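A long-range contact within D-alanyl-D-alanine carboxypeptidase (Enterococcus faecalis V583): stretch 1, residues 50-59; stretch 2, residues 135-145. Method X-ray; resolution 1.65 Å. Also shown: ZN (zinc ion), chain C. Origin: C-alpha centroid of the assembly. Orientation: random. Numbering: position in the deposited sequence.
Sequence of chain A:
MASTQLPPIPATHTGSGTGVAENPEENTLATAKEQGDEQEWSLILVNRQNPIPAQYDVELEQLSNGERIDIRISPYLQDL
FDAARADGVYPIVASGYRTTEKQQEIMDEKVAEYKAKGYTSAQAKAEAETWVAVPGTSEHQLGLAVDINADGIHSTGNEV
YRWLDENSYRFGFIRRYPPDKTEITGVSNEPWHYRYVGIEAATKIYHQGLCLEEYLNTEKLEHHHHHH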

# COMPACT_ATOMS: atom_id res chain seq x y z
N ASN A 50 -8.44 4.45 12.28
CA ASN A 50 -8.02 3.19 12.83
C ASN A 50 -6.48 3.15 12.91
O ASN A 50 -5.84 2.57 12.04
CB ASN A 50 -8.56 2.05 11.97
CG ASN A 50 -10.08 1.93 12.03
OD1 ASN A 50 -10.82 2.59 11.27
ND2 ASN A 50 -10.56 1.09 12.92
N PRO A 51 -5.89 3.76 13.96
CA PRO A 51 -4.45 3.73 14.12
C PRO A 51 -3.93 2.32 14.39
O PRO A 51 -4.69 1.47 14.85
CB PRO A 51 -4.20 4.59 15.38
CG PRO A 51 -5.44 5.35 15.58
CD PRO A 51 -6.54 4.49 15.06
N ILE A 52 -2.64 2.11 14.14
CA ILE A 52 -2.02 0.83 14.50
C ILE A 52 -2.08 0.72 16.02
O ILE A 52 -1.78 1.69 16.71
CB ILE A 52 -0.56 0.74 14.02
CG1 ILE A 52 -0.58 0.63 12.50
CG2 ILE A 52 0.14 -0.50 14.57
CD1 ILE A 52 0.77 0.56 11.89
N PRO A 53 -2.46 -0.47 16.53
CA PRO A 53 -2.47 -0.65 17.99
C PRO A 53 -1.12 -0.35 18.64
O PRO A 53 -0.09 -0.58 18.03
CB PRO A 53 -2.79 -2.14 18.15
CG PRO A 53 -3.51 -2.52 16.90
CD PRO A 53 -2.90 -1.69 15.82
N ALA A 54 -1.12 0.21 19.85
CA ALA A 54 0.13 0.33 20.60
C ALA A 54 0.63 -1.10 20.86
O ALA A 54 -0.18 -2.02 21.04
CB ALA A 54 -0.10 1.08 21.91
N GLN A 55 1.94 -1.30 20.82
CA GLN A 55 2.56 -2.63 21.01
C GLN A 55 2.20 -3.65 19.90
O GLN A 55 2.16 -4.86 20.15
CB GLN A 55 2.21 -3.21 22.40
CG GLN A 55 2.51 -2.29 23.57
CD GLN A 55 1.51 -2.43 24.71
OE1 GLN A 55 0.32 -2.16 24.55
NE2 GLN A 55 2.00 -2.85 25.88
N TYR A 56 1.94 -3.18 18.68
CA TYR A 56 1.68 -4.09 17.55
C TYR A 56 3.00 -4.75 17.20
O TYR A 56 3.95 -4.05 16.84
CB TYR A 56 1.13 -3.33 16.35
CG TYR A 56 0.79 -4.22 15.18
CD1 TYR A 56 -0.42 -4.89 15.13
CD2 TYR A 56 1.67 -4.37 14.11
CE1 TYR A 56 -0.76 -5.72 14.06
CE2 TYR A 56 1.34 -5.21 13.04
CZ TYR A 56 0.13 -5.87 13.01
OH TYR A 56 -0.22 -6.70 11.96
N ASP A 57 3.06 -6.07 17.30
CA ASP A 57 4.29 -6.81 17.02
C ASP A 57 4.31 -7.21 15.56
O ASP A 57 3.31 -7.73 15.04
CB ASP A 57 4.37 -8.08 17.88
CG ASP A 57 5.65 -8.89 17.63
OD1 ASP A 57 6.76 -8.37 17.92
OD2 ASP A 57 5.55 -10.04 17.16
N VAL A 58 5.45 -6.98 14.91
CA VAL A 58 5.66 -7.51 13.56
C VAL A 58 7.05 -8.12 13.49
O VAL A 58 8.01 -7.53 14.00
CB VAL A 58 5.46 -6.45 12.45
CG1 VAL A 58 6.43 -5.28 12.59
CG2 VAL A 58 5.58 -7.10 11.06
N GLU A 59 7.14 -9.32 12.93
CA GLU A 59 8.41 -9.94 12.61
C GLU A 59 8.73 -9.65 11.16
O GLU A 59 7.95 -10.00 10.28
CB GLU A 59 8.36 -11.46 12.83
CG GLU A 59 8.15 -11.88 14.27
CD GLU A 59 9.25 -11.41 15.21
OE1 GLU A 59 10.42 -11.32 14.80
OE2 GLU A 59 8.93 -11.11 16.39
N PRO A 135 1.87 9.62 10.86
CA PRO A 135 2.42 8.46 11.55
C PRO A 135 1.45 7.81 12.52
O PRO A 135 0.69 8.49 13.23
CB PRO A 135 3.65 9.04 12.26
CG PRO A 135 4.04 10.19 11.42
CD PRO A 135 2.75 10.80 11.00
N GLY A 136 1.44 6.48 12.51
CA GLY A 136 0.48 5.68 13.25
C GLY A 136 -0.73 5.24 12.47
O GLY A 136 -1.47 4.39 12.94
N THR A 137 -0.95 5.82 11.27
CA THR A 137 -2.10 5.49 10.47
C THR A 137 -1.73 5.01 9.07
O THR A 137 -2.61 4.90 8.23
CB THR A 137 -3.06 6.70 10.34
OG1 THR A 137 -2.45 7.77 9.61
CG2 THR A 137 -3.45 7.20 11.71
N SER A 138 -0.45 4.66 8.84
CA SER A 138 -0.02 4.12 7.54
C SER A 138 -0.01 2.61 7.59
O SER A 138 0.55 2.03 8.52
CB SER A 138 1.40 4.55 7.19
OG SER A 138 1.76 3.97 5.94
N GLU A 139 -0.53 1.97 6.55
CA GLU A 139 -0.36 0.55 6.39
C GLU A 139 1.11 0.17 6.28
O GLU A 139 1.46 -0.97 6.53
CB GLU A 139 -1.05 0.03 5.14
CG GLU A 139 -2.55 0.06 5.19
CD GLU A 139 -3.17 -0.64 4.01
OE1 GLU A 139 -2.59 -0.63 2.89
OE2 GLU A 139 -4.25 -1.23 4.19
N HIS A 140 1.98 1.09 5.87
CA HIS A 140 3.39 0.75 5.80
C HIS A 140 3.97 0.40 7.15
O HIS A 140 4.93 -0.34 7.23
CB HIS A 140 4.21 1.83 5.11
CG HIS A 140 3.98 1.89 3.63
ND1 HIS A 140 4.69 1.10 2.75
CD2 HIS A 140 3.12 2.62 2.88
CE1 HIS A 140 4.28 1.34 1.52
NE2 HIS A 140 3.33 2.26 1.57
N GLN A 141 3.38 0.91 8.21
CA GLN A 141 3.85 0.58 9.54
C GLN A 141 3.38 -0.81 10.04
O GLN A 141 3.81 -1.27 11.10
CB GLN A 141 3.44 1.68 10.50
CG GLN A 141 4.05 3.03 10.16
CD GLN A 141 3.56 4.12 11.05
OE1 GLN A 141 2.64 4.87 10.67
NE2 GLN A 141 4.11 4.19 12.28
N LEU A 142 2.52 -1.48 9.27
CA LEU A 142 2.16 -2.87 9.56
C LEU A 142 3.16 -3.87 9.05
O LEU A 142 3.23 -4.99 9.57
CB LEU A 142 0.82 -3.24 8.94
CG LEU A 142 -0.42 -2.53 9.46
CD1 LEU A 142 -1.60 -2.71 8.50
CD2 LEU A 142 -0.73 -3.05 10.85
N GLY A 143 3.86 -3.54 7.96
CA GLY A 143 4.61 -4.54 7.21
C GLY A 143 3.77 -5.30 6.20
O GLY A 143 4.28 -6.21 5.54
N LEU A 144 2.48 -4.94 6.05
CA LEU A 144 1.56 -5.62 5.16
C LEU A 144 1.37 -4.90 3.83
O LEU A 144 0.65 -5.42 2.98
CB LEU A 144 0.18 -5.79 5.83
CG LEU A 144 0.21 -6.70 7.07
CD1 LEU A 144 -1.19 -6.87 7.64
CD2 LEU A 144 0.81 -8.05 6.74
N ALA A 145 2.02 -3.74 3.67
CA ALA A 145 1.88 -2.96 2.44
C ALA A 145 3.20 -2.74 1.77
O ALA A 145 4.25 -2.54 2.42
CB ALA A 145 1.24 -1.60 2.71
ZN ZN C . 2.22 3.08 -0.03
O HOH W 1 1.62 -7.02 10.15
O HOH W 2 1.83 5.16 -0.68

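Stretch 1, a segment without regular helix or strand, lies against the loop and 3-10 turn of stretch 2; the touching residues are at least 84 positions apart in sequence, and together the stretches bury 404 Å². Asn50 stays out of the contact. At Pro51 the backbones come close, its CA lying 4.7 Å from Thr137 CA. Pro51 CA also sits 3.3 Å from Gly136 O in a CA-H...O contact whose angle at the hydrogen, 121°, is well bent. Pro51 has no amide hydrogen to offer, and the same carbonyl is taken by the next residue: Ile52 N donates to Gly136 O at 2.8 Å and 166°, short and nearly straight, the one direct hydrogen bond between the stretches. Gly136 has phi/psi of 95/-12, where a CB would be jammed against the carbonyl O of Pro135, so the backbone alone calls for glycine. Its amide is held from within stretch 2, Gly136 N donating to Gln141 OE1 at 2.7 Å.

Ile52 points its CB toward stretch 2 and, with chi1 m and chi2 t, reaches into the 3-10 turn. Ile52 CD1 comes within 3.2 Å of Gln141 CB, a tight approach, and lies 3.7 Å from Ser138 O, which is itself the acceptor for Gln141 N at 3.1 Å. Farther back along the side chain, Ile52 CG1 meets Leu142 CD2 at 4.0 Å. The chain then leaves the contact: Pro53 points away and begins a type II turn ending at Tyr56, with Ala54 and Gln55 out of reach and a weak hydrogen bond from Tyr56 N to Pro53 O at 3.4 Å.

The turn brings the chain back with Tyr56 pointing toward stretch 2. Leu142 CD2 lies over one face of its ring, 4.0 Å from the centroid and 26° off the normal, a CH-pi contact; the nearest ring atom is Tyr56 CZ, 3.7 Å from Leu142 CD2. One methyl thus packs against both Ile52 and Tyr56. The phenol adds a polar link: Tyr56 OH donates to water 1 at 2.6 Å, and that water donates to Leu142 O at 2.7 Å.

Asp57 is out of reach, but Val58 again points toward stretch 2, placing Val58 CG2 3.5 Å from Leu142 O. Gly143 makes no contact itself, but an ideal CB there would stand 3.3 Å from Val58 CG2; its phi/psi of 84/3 would by itself call for glycine. Glu59 makes no contact. On stretch 2, His140 points away from this packing and binds the zinc ion through NE2, 2.1 Å from ZN.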